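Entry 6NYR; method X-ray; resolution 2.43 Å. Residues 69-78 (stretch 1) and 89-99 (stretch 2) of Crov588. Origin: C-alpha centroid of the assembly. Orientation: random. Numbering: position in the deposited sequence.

Stretch 1 (69-78) VNFLTESLTE
Stretch 2 (89-99) LEELQNLPKSL

Irregular segments can pack closely when side chains satisfy the polar groups that no sheet would pair, and residues 69-78 and 89-99 of Crov588 illustrate the principle. The first stretch has no regular helix or strand, with a type I turn from T73 to L76; the second is helical over 89-93 and ends in a type I turn from P96 to L99. The two stretches run in the same direction, with CA-CA distances of 5.5 Å for N70-E91, 5.3 Å for E74-P96 and 4.0 Å for T77-L99, and together they bury 667 Å².

At the helical end, E91 (chi1 and chi2 both t) extends its carboxylate until OE1 accepts a weak hydrogen bond from V69 N at 3.4 Å. N70 and N94 both adopt m rotamers, chi2 being -89° and -21°; N94 ND2 thereby donates to N70 OD1 at 2.7 Å, an amide pairing that suits this partly exposed site.

In the middle, apolar contacts center on P96. P96, its ring C-gamma endo, points toward the first stretch and places CD 3.8 Å from L72 CB and CG 4.3 Å from L76 CB. L72 (m, m) also brings CD2 within 4.3 Å of L95 CD2. Beside the ring, E74 folds back (chi1 t, chi2 p, chi3 58°), so that OE2 meets the amides opening the P96-L99 turn: it lies 2.8 Å from K97 N and accepts a weak hydrogen bond from S98 N at 3.2 Å.

S98 takes chi1 p and points toward its partner, OG donating to L76 O across a very short 2.3 Å. A small hydroxyl side chain fits this tight approach between backbones. Finally, L99 (t, p) carries CD1 to 3.5 Å from T77 C and 4.4 Å from L76 CB, covering backbone as well as side chain with a buried aliphatic group.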

# COMPACT_ATOMS: atom_id res chain seq x y z
N VAL A 69 -19.92 27.49 16.12
CA VAL A 69 -20.78 26.79 15.17
C VAL A 69 -22.09 26.48 15.88
O VAL A 69 -22.12 25.63 16.77
CB VAL A 69 -20.12 25.50 14.65
CG1 VAL A 69 -21.05 24.78 13.69
CG2 VAL A 69 -18.79 25.82 13.97
N ASN A 70 -23.16 27.18 15.50
CA ASN A 70 -24.43 27.02 16.17
C ASN A 70 -25.63 26.80 15.25
O ASN A 70 -26.75 26.65 15.75
CB ASN A 70 -24.71 28.24 17.07
CG ASN A 70 -23.88 28.25 18.33
OD1 ASN A 70 -24.28 27.69 19.35
ND2 ASN A 70 -22.71 28.87 18.26
N PHE A 71 -25.43 26.80 13.93
CA PHE A 71 -26.55 26.68 13.00
C PHE A 71 -26.23 25.69 11.89
O PHE A 71 -26.27 26.00 10.70
CB PHE A 71 -26.91 28.06 12.44
CG PHE A 71 -27.54 28.97 13.44
CD1 PHE A 71 -28.83 28.73 13.89
CD2 PHE A 71 -26.86 30.06 13.95
CE1 PHE A 71 -29.43 29.55 14.81
CE2 PHE A 71 -27.45 30.89 14.88
CZ PHE A 71 -28.74 30.64 15.31
N LEU A 72 -25.93 24.45 12.28
CA LEU A 72 -25.76 23.41 11.28
C LEU A 72 -27.10 23.06 10.64
O LEU A 72 -28.16 23.17 11.27
CB LEU A 72 -25.17 22.14 11.90
CG LEU A 72 -23.68 22.07 12.23
CD1 LEU A 72 -22.81 22.63 11.16
CD2 LEU A 72 -23.48 22.78 13.57
N THR A 73 -27.04 22.62 9.39
CA THR A 73 -28.23 22.16 8.69
C THR A 73 -28.93 21.08 9.51
O THR A 73 -28.28 20.25 10.16
CB THR A 73 -27.84 21.63 7.31
OG1 THR A 73 -27.21 22.67 6.56
CG2 THR A 73 -29.06 21.14 6.55
N GLU A 74 -30.26 21.09 9.47
CA GLU A 74 -31.04 20.07 10.16
C GLU A 74 -31.15 18.80 9.31
O GLU A 74 -32.01 17.94 9.56
CB GLU A 74 -32.43 20.61 10.52
CG GLU A 74 -33.20 19.76 11.52
CD GLU A 74 -32.61 19.81 12.93
OE1 GLU A 74 -32.51 20.92 13.49
OE2 GLU A 74 -32.24 18.75 13.47
N SER A 75 -30.30 18.70 8.29
CA SER A 75 -30.11 17.47 7.53
C SER A 75 -28.71 16.89 7.71
O SER A 75 -28.43 15.80 7.19
CB SER A 75 -30.37 17.70 6.04
OG SER A 75 -31.69 18.15 5.81
N LEU A 76 -27.83 17.58 8.44
CA LEU A 76 -26.55 16.98 8.81
C LEU A 76 -26.77 15.71 9.62
O LEU A 76 -27.60 15.69 10.54
CB LEU A 76 -25.69 17.94 9.62
CG LEU A 76 -24.49 18.62 8.97
CD1 LEU A 76 -23.52 19.02 10.11
CD2 LEU A 76 -23.79 17.79 7.94
N THR A 77 -26.04 14.65 9.29
CA THR A 77 -26.02 13.43 10.08
C THR A 77 -24.66 13.12 10.68
O THR A 77 -24.59 12.32 11.62
CB THR A 77 -26.46 12.23 9.22
OG1 THR A 77 -25.59 12.11 8.09
CG2 THR A 77 -27.89 12.41 8.76
N GLU A 78 -23.58 13.72 10.17
CA GLU A 78 -22.24 13.42 10.63
C GLU A 78 -21.40 14.68 10.59
O GLU A 78 -21.50 15.47 9.65
CB GLU A 78 -21.57 12.35 9.76
CG GLU A 78 -22.45 11.17 9.44
CD GLU A 78 -21.70 10.05 8.74
OE1 GLU A 78 -20.46 10.14 8.63
OE2 GLU A 78 -22.36 9.08 8.29
N LEU A 89 -20.99 24.31 25.86
CA LEU A 89 -22.13 23.41 25.99
C LEU A 89 -23.34 23.92 25.22
O LEU A 89 -24.11 23.10 24.70
CB LEU A 89 -22.47 23.21 27.47
CG LEU A 89 -21.29 22.73 28.33
CD1 LEU A 89 -21.64 22.76 29.80
CD2 LEU A 89 -20.85 21.34 27.89
N GLU A 90 -23.52 25.24 25.14
CA GLU A 90 -24.52 25.80 24.25
C GLU A 90 -24.34 25.28 22.83
O GLU A 90 -25.30 24.82 22.20
CB GLU A 90 -24.44 27.33 24.27
CG GLU A 90 -25.33 28.00 23.23
CD GLU A 90 -25.72 29.42 23.60
OE1 GLU A 90 -26.30 29.61 24.69
OE2 GLU A 90 -25.46 30.34 22.80
N GLU A 91 -23.12 25.35 22.30
CA GLU A 91 -22.86 24.85 20.95
C GLU A 91 -23.35 23.41 20.79
O GLU A 91 -24.00 23.07 19.80
CB GLU A 91 -21.36 24.94 20.63
CG GLU A 91 -20.98 24.25 19.33
CD GLU A 91 -19.70 24.79 18.72
OE1 GLU A 91 -19.29 25.91 19.08
OE2 GLU A 91 -19.12 24.08 17.87
N LEU A 92 -23.04 22.55 21.76
CA LEU A 92 -23.43 21.15 21.65
C LEU A 92 -24.95 21.01 21.72
O LEU A 92 -25.54 20.17 21.02
CB LEU A 92 -22.77 20.33 22.76
CG LEU A 92 -21.24 20.39 22.80
CD1 LEU A 92 -20.71 19.45 23.88
CD2 LEU A 92 -20.65 20.07 21.44
N GLN A 93 -25.59 21.81 22.57
CA GLN A 93 -27.04 21.81 22.67
C GLN A 93 -27.69 22.31 21.39
O GLN A 93 -28.84 21.95 21.09
CB GLN A 93 -27.43 22.69 23.85
CG GLN A 93 -28.70 22.34 24.57
CD GLN A 93 -28.72 22.92 25.98
OE1 GLN A 93 -27.69 23.39 26.48
NE2 GLN A 93 -29.88 22.91 26.61
N ASN A 94 -26.97 23.10 20.60
CA ASN A 94 -27.47 23.61 19.33
C ASN A 94 -27.15 22.69 18.16
O ASN A 94 -27.56 23.00 17.03
CB ASN A 94 -26.89 25.00 19.06
CG ASN A 94 -27.50 26.06 19.96
OD1 ASN A 94 -28.59 25.89 20.50
ND2 ASN A 94 -26.79 27.18 20.12
N LEU A 95 -26.45 21.58 18.38
CA LEU A 95 -26.27 20.60 17.32
C LEU A 95 -27.64 20.12 16.83
O LEU A 95 -28.59 20.00 17.62
CB LEU A 95 -25.45 19.41 17.82
CG LEU A 95 -23.97 19.66 18.10
CD1 LEU A 95 -23.33 18.44 18.75
CD2 LEU A 95 -23.22 20.04 16.83
N PRO A 96 -27.77 19.84 15.54
CA PRO A 96 -29.08 19.45 15.00
C PRO A 96 -29.48 18.05 15.45
O PRO A 96 -28.66 17.15 15.60
CB PRO A 96 -28.88 19.51 13.48
CG PRO A 96 -27.41 19.26 13.29
CD PRO A 96 -26.73 19.88 14.49
N LYS A 97 -30.79 17.88 15.66
CA LYS A 97 -31.34 16.61 16.12
C LYS A 97 -31.25 15.52 15.05
O LYS A 97 -31.59 14.37 15.35
CB LYS A 97 -32.79 16.78 16.55
CG LYS A 97 -32.97 17.65 17.80
CD LYS A 97 -32.14 17.17 18.99
CE LYS A 97 -30.75 17.80 18.99
NZ LYS A 97 -30.19 17.96 20.37
N SER A 98 -30.84 15.85 13.83
CA SER A 98 -30.60 14.83 12.82
C SER A 98 -29.26 14.12 13.02
O SER A 98 -29.04 13.07 12.40
CB SER A 98 -30.63 15.45 11.42
OG SER A 98 -29.65 16.46 11.28
N LEU A 99 -28.38 14.65 13.87
CA LEU A 99 -27.02 14.15 13.92
C LEU A 99 -26.98 12.72 14.43
O LEU A 99 -27.59 12.39 15.45
CB LEU A 99 -26.15 15.05 14.81
CG LEU A 99 -24.66 14.99 14.46
CD1 LEU A 99 -24.40 15.67 13.12
CD2 LEU A 99 -23.81 15.61 15.55